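Local coordinates for protease Do-like 1, chloroplastic (Arabidopsis thaliana, PDB 3QO6), which acts as a chloroplast serine protease required at high temperature and may degrade damaged proteins, at residues 67-72 and 192-197; 131-136 and 173-178; 166-171 and 210-215. All coordinates share one frame; numbering follows the deposited sequence.

Contact 1 (67-72 and 192-197); sequences VTNYHV and IGINTA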
ATOM      1  N   VAL B  67      30.401   8.388 -24.882  1.00 63.82           N
ATOM      2  CA  VAL B  67      29.169   9.164 -24.755  1.00 62.76           C
ATOM      3  C   VAL B  67      28.108   8.425 -23.949  1.00 62.14           C
ATOM      4  O   VAL B  67      28.006   7.206 -23.991  1.00 61.71           O
ATOM      5  CB  VAL B  67      28.577   9.493 -26.135  1.00 62.88           C
ATOM      6  CG1 VAL B  67      27.450  10.506 -25.999  1.00 58.26           C
ATOM      7  CG2 VAL B  67      29.657  10.043 -27.032  1.00 65.31           C
ATOM      8  N   THR B  68      27.310   9.167 -23.202  1.00 62.09           N
ATOM      9  CA  THR B  68      26.267   8.536 -22.432  1.00 61.51           C
ATOM     10  C   THR B  68      25.286   9.582 -21.968  1.00 62.52           C
ATOM     11  O   THR B  68      25.372  10.741 -22.338  1.00 60.31           O
ATOM     12  CB  THR B  68      26.847   7.792 -21.210  1.00 62.01           C
ATOM     13  OG1 THR B  68      25.852   6.918 -20.670  1.00 63.39           O
ATOM     14  CG2 THR B  68      27.259   8.775 -20.122  1.00 66.82           C
ATOM     15  N   ASN B  69      24.328   9.152 -21.166  1.00 65.58           N
ATOM     16  CA  ASN B  69      23.342  10.058 -20.626  1.00 67.17           C
ATOM     17  C   ASN B  69      23.976  10.626 -19.373  1.00 68.81           C
ATOM     18  O   ASN B  69      24.661   9.914 -18.611  1.00 66.34           O
ATOM     19  CB  ASN B  69      22.048   9.306 -20.235  1.00 69.00           C
ATOM     20  CG  ASN B  69      21.066   9.154 -21.391  1.00 70.98           C
ATOM     21  OD1 ASN B  69      20.369   8.146 -21.492  1.00 75.58           O
ATOM     22  ND2 ASN B  69      20.995  10.154 -22.256  1.00 68.81           N
ATOM     23  N   TYR B  70      23.762  11.910 -19.150  1.00 67.24           N
ATOM     24  CA  TYR B  70      24.294  12.477 -17.948  1.00 68.02           C
ATOM     25  C   TYR B  70      23.655  11.799 -16.741  1.00 68.64           C
ATOM     26  O   TYR B  70      24.365  11.448 -15.789  1.00 68.63           O
ATOM     27  CB  TYR B  70      24.022  13.963 -17.888  1.00 68.67           C
ATOM     28  CG  TYR B  70      24.322  14.543 -16.534  1.00 69.33           C
ATOM     29  CD1 TYR B  70      25.555  14.290 -15.899  1.00 67.68           C
ATOM     30  CD2 TYR B  70      23.397  15.372 -15.895  1.00 67.83           C
ATOM     31  CE1 TYR B  70      25.848  14.846 -14.670  1.00 64.76           C
ATOM     32  CE2 TYR B  70      23.682  15.934 -14.670  1.00 67.73           C
ATOM     33  CZ  TYR B  70      24.902  15.670 -14.058  1.00 70.73           C
ATOM     34  OH  TYR B  70      25.136  16.210 -12.809  1.00 77.53           O
ATOM     35  N   HIS B  71      22.332  11.582 -16.780  1.00 64.68           N
ATOM     36  CA  HIS B  71      21.673  10.980 -15.620  1.00 62.87           C
ATOM     37  C   HIS B  71      22.243   9.637 -15.184  1.00 61.80           C
ATOM     38  O   HIS B  71      22.020   9.213 -14.065  1.00 61.03           O
ATOM     39  CB  HIS B  71      20.139  10.900 -15.797  1.00 63.04           C
ATOM     40  CG  HIS B  71      19.658   9.718 -16.585  1.00 66.90           C
ATOM     41  ND1 HIS B  71      19.236   9.819 -17.893  1.00 63.31           N
ATOM     42  CD2 HIS B  71      19.555   8.407 -16.256  1.00 65.78           C
ATOM     43  CE1 HIS B  71      18.902   8.619 -18.336  1.00 67.97           C
ATOM     44  NE2 HIS B  71      19.087   7.745 -17.364  1.00 63.07           N
ATOM     45  N   VAL B  72      23.004   8.993 -16.058  1.00 63.18           N
ATOM     46  CA  VAL B  72      23.632   7.704 -15.758  1.00 64.40           C
ATOM     47  C   VAL B  72      24.910   7.910 -14.927  1.00 69.90           C
ATOM     48  O   VAL B  72      25.301   7.057 -14.134  1.00 69.68           O
ATOM     49  CB  VAL B  72      24.024   6.991 -17.083  1.00 65.07           C
ATOM     50  CG1 VAL B  72      24.974   5.836 -16.823  1.00 62.39           C
ATOM     51  CG2 VAL B  72      22.782   6.509 -17.801  1.00 59.04           C
ATOM     52  N   ILE B 192      21.688   7.328 -34.683  1.00 63.11           N
ATOM     53  CA  ILE B 192      20.713   8.383 -34.918  1.00 60.23           C
ATOM     54  C   ILE B 192      20.226   9.009 -33.653  1.00 60.04           C
ATOM     55  O   ILE B 192      19.591  10.059 -33.693  1.00 61.92           O
ATOM     56  CB  ILE B 192      19.500   7.910 -35.756  1.00 57.10           C
ATOM     57  CG1 ILE B 192      18.787   6.760 -35.049  1.00 55.47           C
ATOM     58  CG2 ILE B 192      19.967   7.514 -37.140  1.00 49.88           C
ATOM     59  CD1 ILE B 192      17.741   6.118 -35.886  1.00 52.37           C
ATOM     60  N   GLY B 193      20.527   8.385 -32.524  1.00 59.62           N
ATOM     61  CA  GLY B 193      20.108   8.971 -31.259  1.00 57.99           C
ATOM     62  C   GLY B 193      20.678   8.211 -30.081  1.00 61.41           C
ATOM     63  O   GLY B 193      21.316   7.161 -30.280  1.00 60.86           O
ATOM     64  N   ILE B 194      20.475   8.751 -28.873  1.00 61.85           N
ATOM     65  CA  ILE B 194      20.922   8.123 -27.625  1.00 62.48           C
ATOM     66  C   ILE B 194      19.646   7.735 -26.894  1.00 64.83           C
ATOM     67  O   ILE B 194      18.805   8.615 -26.643  1.00 63.76           O
ATOM     68  CB  ILE B 194      21.666   9.106 -26.699  1.00 67.02           C
ATOM     69  CG1 ILE B 194      22.744   9.861 -27.470  1.00 74.66           C
ATOM     70  CG2 ILE B 194      22.326   8.343 -25.567  1.00 63.81           C
ATOM     71  CD1 ILE B 194      23.658  10.692 -26.575  1.00 79.74           C
ATOM     72  N   ASN B 195      19.488   6.451 -26.549  1.00 61.44           N
ATOM     73  CA  ASN B 195      18.272   6.029 -25.858  1.00 62.28           C
ATOM     74  C   ASN B 195      18.342   6.617 -24.473  1.00 63.31           C
ATOM     75  O   ASN B 195      19.312   6.398 -23.760  1.00 67.22           O
ATOM     76  CB  ASN B 195      18.163   4.498 -25.803  1.00 60.25           C
ATOM     77  CG  ASN B 195      18.185   3.867 -27.181  1.00 59.64           C
ATOM     78  OD1 ASN B 195      17.494   4.317 -28.084  1.00 56.90           O
ATOM     79  ND2 ASN B 195      18.990   2.822 -27.349  1.00 60.71           N
ATOM     80  N   THR B 196      17.327   7.367 -24.065  1.00 62.82           N
ATOM     81  CA  THR B 196      17.439   7.962 -22.759  1.00 62.14           C
ATOM     82  C   THR B 196      16.278   7.884 -21.806  1.00 62.62           C
ATOM     83  O   THR B 196      16.489   8.008 -20.607  1.00 66.19           O
ATOM     84  CB  THR B 196      17.934   9.453 -22.856  1.00 63.17           C
ATOM     85  OG1 THR B 196      16.928  10.342 -22.364  1.00 62.68           O
ATOM     86  CG2 THR B 196      18.315   9.814 -24.274  1.00 52.88           C
ATOM     87  N   ALA B 197      15.066   7.666 -22.299  1.00 60.08           N
ATOM     88  CA  ALA B 197      13.899   7.582 -21.413  1.00 57.15           C
ATOM     89  C   ALA B 197      12.674   6.920 -22.063  1.00 59.65           C
ATOM     90  O   ALA B 197      12.635   6.668 -23.287  1.00 53.78           O
ATOM     91  CB  ALA B 197      13.506   8.978 -20.924  1.00 48.55           C
TER
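The carboxamide of Asn69 lies across the CB of Thr196, the two side chains crossing at about a right angle, with OD1 of Asn69 3.1 Å from CB of Thr196. Asn69 OD1 is also 3.1 Å from the carbonyl O of Asn195, but both are acceptors and no bond joins them. Both ends of the amide have partners: ND2 donates to the backbone O of Asp101, and OD1 takes a weak bond from Gly181 N. Two residues earlier, Val67 makes the apolar part with Ile194. Ile194 is extended beyond CG1 (chi2 -171°), which carries CD1 out to CG1 of Val67 at 3.8 Å; Phe58 and helix 214-227 pack around this pair. No hydrogen bond links the segments; the axes of strand segments 67-69 and 192-197 pass 7.6 Å apart at 30°, and they meet through side chains packing on each other and on backbone carbonyls. Two residues beyond Asn69, CE1 of His71 approaches the carbonyl O of Thr196 to 3.4 Å, obliquely to the ring. The neighbouring ND1 is bonded to Asp101 OD2, and the backbone of Thr196 also hydrogen-bonds to the bound peptide. Strand 65-69 belongs to one barrel and strand 191-198 to the other sheet; their meeting next to His71, the predicted charge-relay histidine, is characteristic of the interdomain active-site cleft of chymotrypsin-like proteases.

Contact 2 (131-136 and 173-178); sequences VFAIGN and AAINPG
Ile175 reaches strand 131-135 through one methyl at the end of its side chain. Its CB, on the loop backbone, stands well back from the strand, and the CG2 branch does not touch 131-136. CG1, the other branch, points anti to the carbonyl carbon and meets nothing of the strand itself; a chi2 of -41° swings CD1 round to end 3.8 Å from the CB of Ala133. The same methyl also touches CG of Asn195, so the tip sits between two strands, and Ile198 packs on the side chain as well. Further back along the loop Ala173 CB meets CG2 of Val131 more loosely, at 4.4 Å. This is the chymotrypsin-like layout in which the loop leading to the nucleophile runs over a strand of the C-terminal barrel: Gly178 comes two residues before Ser180, the predicted nucleophile, at the place whose backbone N-H lines the oxyanion hole in this family, and its backbone hydrogen-bonds to the bound peptide. The one hydrogen bond between the segments is here, from Asn136 N to Gly178 O at 3.1 Å. It is bent to 141°, with the donor 45° above the carbonyl plane. Ser56 OG gives that oxygen a weak second bond. Gly178 CA makes a CA-H...O contact of 3.3 Å with Asn136 O; a CB at Gly178 would run into this carbonyl, and the backbone angles would also press it against the O of Pro177. The Asn136 side chain turns to other partners, OD1 accepting from His142 N and ND2 giving a weak bond to Gly55 O.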
ATOM      1  N   VAL B 131      14.704   0.712 -36.588  1.00 62.47           N
ATOM      2  CA  VAL B 131      15.763   1.111 -35.675  1.00 58.60           C
ATOM      3  C   VAL B 131      16.248  -0.077 -34.857  1.00 60.26           C
ATOM      4  O   VAL B 131      15.552  -1.101 -34.699  1.00 58.25           O
ATOM      5  CB  VAL B 131      15.345   2.223 -34.738  1.00 59.14           C
ATOM      6  CG1 VAL B 131      15.129   3.500 -35.529  1.00 59.74           C
ATOM      7  CG2 VAL B 131      14.114   1.821 -33.961  1.00 56.84           C
ATOM      8  N   PHE B 132      17.468   0.070 -34.349  1.00 58.91           N
ATOM      9  CA  PHE B 132      18.112  -0.969 -33.574  1.00 56.13           C
ATOM     10  C   PHE B 132      18.670  -0.356 -32.298  1.00 59.47           C
ATOM     11  O   PHE B 132      19.464   0.592 -32.349  1.00 58.87           O
ATOM     12  CB  PHE B 132      19.231  -1.580 -34.413  1.00 57.05           C
ATOM     13  CG  PHE B 132      18.774  -2.038 -35.749  1.00 52.64           C
ATOM     14  CD1 PHE B 132      18.552  -3.382 -35.984  1.00 51.30           C
ATOM     15  CD2 PHE B 132      18.428  -1.109 -36.728  1.00 52.74           C
ATOM     16  CE1 PHE B 132      17.976  -3.809 -37.178  1.00 55.15           C
ATOM     17  CE2 PHE B 132      17.844  -1.507 -37.928  1.00 52.80           C
ATOM     18  CZ  PHE B 132      17.614  -2.866 -38.157  1.00 56.65           C
ATOM     19  N   ALA B 133      18.242  -0.878 -31.150  1.00 56.30           N
ATOM     20  CA  ALA B 133      18.732  -0.346 -29.892  1.00 56.66           C
ATOM     21  C   ALA B 133      19.655  -1.357 -29.251  1.00 58.76           C
ATOM     22  O   ALA B 133      19.331  -2.536 -29.187  1.00 64.31           O
ATOM     23  CB  ALA B 133      17.586  -0.047 -28.972  1.00 56.38           C
ATOM     24  N   ILE B 134      20.823  -0.912 -28.806  1.00 56.31           N
ATOM     25  CA  ILE B 134      21.739  -1.801 -28.143  1.00 52.77           C
ATOM     26  C   ILE B 134      22.036  -1.110 -26.831  1.00 54.80           C
ATOM     27  O   ILE B 134      22.307   0.090 -26.810  1.00 55.14           O
ATOM     28  CB  ILE B 134      23.030  -1.985 -28.921  1.00 55.70           C
ATOM     29  CG1 ILE B 134      22.726  -2.503 -30.318  1.00 57.15           C
ATOM     30  CG2 ILE B 134      23.936  -2.981 -28.203  1.00 53.27           C
ATOM     31  CD1 ILE B 134      23.980  -2.632 -31.200  1.00 59.06           C
ATOM     32  N   GLY B 135      21.957  -1.870 -25.741  1.00 54.69           N
ATOM     33  CA  GLY B 135      22.205  -1.337 -24.412  1.00 55.14           C
ATOM     34  C   GLY B 135      22.349  -2.469 -23.403  1.00 58.10           C
ATOM     35  O   GLY B 135      22.667  -3.602 -23.786  1.00 57.98           O
ATOM     36  N   ASN B 136      22.100  -2.162 -22.124  1.00 60.53           N
ATOM     37  CA  ASN B 136      22.204  -3.141 -21.036  1.00 60.33           C
ATOM     38  C   ASN B 136      21.040  -3.084 -20.047  1.00 63.57           C
ATOM     39  O   ASN B 136      21.224  -2.760 -18.876  1.00 64.77           O
ATOM     40  CB  ASN B 136      23.500  -2.943 -20.246  1.00 61.45           C
ATOM     41  CG  ASN B 136      24.718  -2.864 -21.138  1.00 59.92           C
ATOM     42  OD1 ASN B 136      25.037  -3.809 -21.855  1.00 61.47           O
ATOM     43  ND2 ASN B 136      25.403  -1.721 -21.105  1.00 61.17           N
ATOM     44  N   ALA B 173      10.881   0.145 -30.070  1.00 55.36           N
ATOM     45  CA  ALA B 173      11.888  -0.874 -29.810  1.00 53.91           C
ATOM     46  C   ALA B 173      11.942  -0.924 -28.289  1.00 53.54           C
ATOM     47  O   ALA B 173      12.002   0.125 -27.644  1.00 52.31           O
ATOM     48  CB  ALA B 173      13.240  -0.436 -30.330  1.00 53.10           C
ATOM     49  N   ALA B 174      11.913  -2.125 -27.715  1.00 52.77           N
ATOM     50  CA  ALA B 174      11.958  -2.286 -26.259  1.00 48.54           C
ATOM     51  C   ALA B 174      13.110  -1.505 -25.600  1.00 51.91           C
ATOM     52  O   ALA B 174      14.297  -1.734 -25.893  1.00 51.79           O
ATOM     53  CB  ALA B 174      12.073  -3.762 -25.931  1.00 47.87           C
ATOM     54  N   ILE B 175      12.760  -0.601 -24.691  1.00 50.55           N
ATOM     55  CA  ILE B 175      13.733   0.221 -24.007  1.00 49.72           C
ATOM     56  C   ILE B 175      13.472   0.109 -22.506  1.00 55.22           C
ATOM     57  O   ILE B 175      12.454   0.599 -22.009  1.00 53.56           O
ATOM     58  CB  ILE B 175      13.604   1.722 -24.486  1.00 48.01           C
ATOM     59  CG1 ILE B 175      14.222   1.895 -25.864  1.00 49.29           C
ATOM     60  CG2 ILE B 175      14.320   2.650 -23.577  1.00 47.77           C
ATOM     61  CD1 ILE B 175      15.527   1.125 -26.034  1.00 50.89           C
ATOM     62  N   ASN B 176      14.374  -0.536 -21.769  1.00 56.78           N
ATOM     63  CA  ASN B 176      14.178  -0.661 -20.311  1.00 61.48           C
ATOM     64  C   ASN B 176      15.293  -0.019 -19.478  1.00 61.07           C
ATOM     65  O   ASN B 176      16.278   0.473 -20.023  1.00 61.60           O
ATOM     66  CB  ASN B 176      14.113  -2.129 -19.879  1.00 62.00           C
ATOM     67  CG  ASN B 176      12.957  -2.858 -20.462  1.00 59.75           C
ATOM     68  OD1 ASN B 176      13.107  -3.592 -21.439  1.00 64.39           O
ATOM     69  ND2 ASN B 176      11.790  -2.673 -19.873  1.00 58.82           N
ATOM     70  N   PRO B 177      15.138  -0.006 -18.140  1.00 61.01           N
ATOM     71  CA  PRO B 177      16.172   0.571 -17.261  1.00 58.60           C
ATOM     72  C   PRO B 177      17.495  -0.128 -17.551  1.00 56.76           C
ATOM     73  O   PRO B 177      17.581  -1.346 -17.513  1.00 57.41           O
ATOM     74  CB  PRO B 177      15.633   0.276 -15.881  1.00 53.75           C
ATOM     75  CG  PRO B 177      14.152   0.554 -16.087  1.00 57.76           C
ATOM     76  CD  PRO B 177      13.848  -0.112 -17.429  1.00 60.42           C
ATOM     77  N   GLY B 178      18.511   0.658 -17.884  1.00 58.36           N
ATOM     78  CA  GLY B 178      19.795   0.090 -18.221  1.00 56.12           C
ATOM     79  C   GLY B 178      20.120   0.342 -19.679  1.00 60.79           C
ATOM     80  O   GLY B 178      21.234   0.042 -20.142  1.00 64.52           O
TER

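Contact 3 (166-171 and 210-215); sequences QDVIQT and FSIPVD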
ATOM      1  N   GLN B 166      13.793  19.314 -26.588  1.00 82.20           N
ATOM      2  CA  GLN B 166      13.097  19.372 -27.856  1.00 81.01           C
ATOM      3  C   GLN B 166      13.650  18.357 -28.842  1.00 81.24           C
ATOM      4  O   GLN B 166      14.676  17.729 -28.611  1.00 84.78           O
ATOM      5  CB  GLN B 166      13.239  20.767 -28.465  1.00 83.09           C
ATOM      6  CG  GLN B 166      12.120  21.758 -28.153  1.00 92.11           C
ATOM      7  CD  GLN B 166      12.066  22.186 -26.694  1.00 96.16           C
ATOM      8  OE1 GLN B 166      13.079  22.585 -26.101  1.00 96.93           O
ATOM      9  NE2 GLN B 166      10.870  22.127 -26.111  1.00 99.18           N
ATOM     10  N   ASP B 167      12.946  18.206 -29.950  1.00 80.86           N
ATOM     11  CA  ASP B 167      13.355  17.340 -31.043  1.00 82.30           C
ATOM     12  C   ASP B 167      13.625  15.863 -30.790  1.00 80.15           C
ATOM     13  O   ASP B 167      14.365  15.245 -31.562  1.00 83.12           O
ATOM     14  CB  ASP B 167      14.588  17.932 -31.716  1.00 88.88           C
ATOM     15  CG  ASP B 167      14.537  17.794 -33.232  1.00100.89           C
ATOM     16  OD1 ASP B 167      13.891  18.647 -33.897  1.00105.22           O
ATOM     17  OD2 ASP B 167      15.127  16.819 -33.762  1.00107.85           O
ATOM     18  N   VAL B 168      13.018  15.289 -29.756  1.00 71.55           N
ATOM     19  CA  VAL B 168      13.235  13.888 -29.420  1.00 63.15           C
ATOM     20  C   VAL B 168      12.664  12.813 -30.359  1.00 59.40           C
ATOM     21  O   VAL B 168      11.605  12.992 -30.975  1.00 58.39           O
ATOM     22  CB  VAL B 168      12.716  13.644 -28.007  1.00 66.16           C
ATOM     23  CG1 VAL B 168      12.817  12.162 -27.622  1.00 65.42           C
ATOM     24  CG2 VAL B 168      13.508  14.502 -27.064  1.00 64.81           C
ATOM     25  N   ILE B 169      13.375  11.692 -30.465  1.00 56.20           N
ATOM     26  CA  ILE B 169      12.922  10.565 -31.299  1.00 56.65           C
ATOM     27  C   ILE B 169      12.102   9.554 -30.465  1.00 58.92           C
ATOM     28  O   ILE B 169      12.444   9.283 -29.319  1.00 56.77           O
ATOM     29  CB  ILE B 169      14.092   9.777 -31.894  1.00 56.02           C
ATOM     30  CG1 ILE B 169      14.904  10.654 -32.850  1.00 57.24           C
ATOM     31  CG2 ILE B 169      13.551   8.559 -32.629  1.00 48.68           C
ATOM     32  CD1 ILE B 169      16.227  10.022 -33.263  1.00 56.81           C
ATOM     33  N   GLN B 170      11.032   9.007 -31.050  1.00 58.58           N
ATOM     34  CA  GLN B 170      10.164   8.034 -30.378  1.00 55.06           C
ATOM     35  C   GLN B 170      10.244   6.692 -31.111  1.00 57.91           C
ATOM     36  O   GLN B 170      10.148   6.652 -32.336  1.00 59.43           O
ATOM     37  CB  GLN B 170       8.734   8.528 -30.401  1.00 54.15           C
ATOM     38  CG  GLN B 170       7.826   7.761 -29.513  1.00 52.68           C
ATOM     39  CD  GLN B 170       6.408   8.223 -29.655  1.00 55.75           C
ATOM     40  OE1 GLN B 170       6.147   9.413 -29.759  1.00 62.48           O
ATOM     41  NE2 GLN B 170       5.476   7.287 -29.657  1.00 57.35           N
ATOM     42  N   THR B 171      10.425   5.602 -30.368  1.00 56.11           N
ATOM     43  CA  THR B 171      10.558   4.286 -30.966  1.00 54.13           C
ATOM     44  C   THR B 171       9.837   3.233 -30.128  1.00 58.23           C
ATOM     45  O   THR B 171       9.680   3.394 -28.897  1.00 53.89           O
ATOM     46  CB  THR B 171      12.032   3.868 -31.079  1.00 56.16           C
ATOM     47  OG1 THR B 171      12.110   2.608 -31.745  1.00 59.18           O
ATOM     48  CG2 THR B 171      12.661   3.694 -29.695  1.00 55.88           C
ATOM     49  N   PHE B 210      12.168   7.070 -25.945  1.00 56.90           N
ATOM     50  CA  PHE B 210      12.757   8.254 -26.546  1.00 52.43           C
ATOM     51  C   PHE B 210      14.289   8.290 -26.658  1.00 56.07           C
ATOM     52  O   PHE B 210      15.003   7.775 -25.811  1.00 57.73           O
ATOM     53  CB  PHE B 210      12.289   9.450 -25.763  1.00 49.74           C
ATOM     54  CG  PHE B 210      10.793   9.468 -25.527  1.00 54.69           C
ATOM     55  CD1 PHE B 210      10.266   9.082 -24.299  1.00 48.62           C
ATOM     56  CD2 PHE B 210       9.922   9.968 -26.502  1.00 48.09           C
ATOM     57  CE1 PHE B 210       8.887   9.216 -24.038  1.00 52.60           C
ATOM     58  CE2 PHE B 210       8.565  10.105 -26.247  1.00 50.63           C
ATOM     59  CZ  PHE B 210       8.039   9.735 -25.009  1.00 49.19           C
ATOM     60  N   SER B 211      14.786   8.884 -27.735  1.00 57.92           N
ATOM     61  CA  SER B 211      16.223   9.026 -27.946  1.00 58.93           C
ATOM     62  C   SER B 211      16.531  10.485 -28.275  1.00 58.79           C
ATOM     63  O   SER B 211      15.756  11.141 -28.999  1.00 56.57           O
ATOM     64  CB  SER B 211      16.678   8.157 -29.100  1.00 58.32           C
ATOM     65  OG  SER B 211      16.401   6.809 -28.819  1.00 64.04           O
ATOM     66  N   ILE B 212      17.633  10.999 -27.727  1.00 55.48           N
ATOM     67  CA  ILE B 212      18.027  12.377 -28.017  1.00 56.97           C
ATOM     68  C   ILE B 212      18.591  12.212 -29.428  1.00 55.17           C
ATOM     69  O   ILE B 212      19.409  11.307 -29.661  1.00 54.32           O
ATOM     70  CB  ILE B 212      19.171  12.900 -27.086  1.00 60.84           C
ATOM     71  CG1 ILE B 212      18.767  12.856 -25.605  1.00 57.62           C
ATOM     72  CG2 ILE B 212      19.496  14.333 -27.461  1.00 61.30           C
ATOM     73  CD1 ILE B 212      17.545  13.667 -25.296  1.00 57.88           C
ATOM     74  N   PRO B 213      18.154  13.057 -30.384  1.00 54.78           N
ATOM     75  CA  PRO B 213      18.650  12.940 -31.760  1.00 55.07           C
ATOM     76  C   PRO B 213      20.137  13.239 -31.917  1.00 57.22           C
ATOM     77  O   PRO B 213      20.682  14.182 -31.341  1.00 58.43           O
ATOM     78  CB  PRO B 213      17.764  13.902 -32.533  1.00 54.08           C
ATOM     79  CG  PRO B 213      17.464  14.979 -31.503  1.00 55.80           C
ATOM     80  CD  PRO B 213      17.256  14.222 -30.230  1.00 56.25           C
ATOM     81  N   VAL B 214      20.780  12.404 -32.711  1.00 58.02           N
ATOM     82  CA  VAL B 214      22.195  12.508 -32.986  1.00 61.37           C
ATOM     83  C   VAL B 214      22.682  13.907 -33.357  1.00 64.79           C
ATOM     84  O   VAL B 214      23.744  14.339 -32.910  1.00 67.85           O
ATOM     85  CB  VAL B 214      22.565  11.526 -34.105  1.00 59.84           C
ATOM     86  CG1 VAL B 214      21.860  11.922 -35.380  1.00 54.15           C
ATOM     87  CG2 VAL B 214      24.066  11.447 -34.264  1.00 59.81           C
ATOM     88  N   ASP B 215      21.917  14.620 -34.168  1.00 64.95           N
ATOM     89  CA  ASP B 215      22.334  15.948 -34.570  1.00 69.60           C
ATOM     90  C   ASP B 215      22.598  16.864 -33.374  1.00 72.42           C
ATOM     91  O   ASP B 215      23.633  17.546 -33.321  1.00 73.82           O
ATOM     92  CB  ASP B 215      21.309  16.570 -35.530  1.00 67.48           C
ATOM     93  CG  ASP B 215      21.319  15.893 -36.903  1.00 72.96           C
ATOM     94  OD1 ASP B 215      22.090  14.909 -37.097  1.00 70.52           O
ATOM     95  OD2 ASP B 215      20.555  16.348 -37.789  1.00 74.30           O
TER
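Val168 and Phe210 cross at about a right angle, CG1 of Val168 packed tightly on CB of Phe210 at 3.3 Å. With Val168 CG1 anti to its backbone N (chi1 176°), this methyl comes over the start of the aromatic side chain, oblique to the ring. Gln170 instead lies alongside Phe210, both pointing the same way: its CG rests 4.1 Å from CE2 of Phe210, with amide and ring planes 66° apart. The amide itself is held at both ends, OE1 accepting from Arg154 NE and NE2 bonded to Thr143 OG1 of the third subunit. An alanine at Phe210 would keep the CB under Val168 CG1 but would probably open a gap where the ring lay, leaving Gln170 CG, the edge-to-face partner Tyr199 and Leu140 of the third subunit without their aromatic neighbour. Beneath these side chains the strands pair antiparallel in the C-terminal barrel of the chymotrypsin-like fold. Ile169 and Ser211 form the hydrogen-bonded pair: Ile169 N to Ser211 O is 2.8 Å and nearly straight at 169°, while Ser211 N to Ile169 O is 2.9 Å with the donor tilted from the carbonyl plane. Ile169 O also receives the Phe210 CA-H and lies near the plane of the ring, at its edge. On the other face of the sheet, the extended Ile169 side chain brings CD1 to 4.2 Å from CB of Pro213. Pro213, at the N-cap of helix 214-227, sets its ring against Asp167, CG of the proline 3.1 Å from the carbonyl O of Asp167.

Overall arrangement
All three contacts share the C-terminal sheet. Asn195 of contact 1 packs its ND2 3.6 Å from Ala133 CB of contact 2 and bonds weakly through OD1 to Ser211 OG of contact 3 at 2.8 Å. Contacts 2 and 3 meet directly where Val131 CG2 lies 3.1 Å from Thr171 OG1. Ala197 O lies 2.7 Å from Phe210 N where strand 209-213 pairs with 191-198. The centre of contact 1 is about 11 Å from that of contact 2 and about 10 Å from that of contact 3. Contact 1 holds His71 of the predicted triad, contact 2 ends two residues before its Ser180, and both bind peptide backbone; the Ile212 side chain of contact 3 is about 5 Å from that of Asp101.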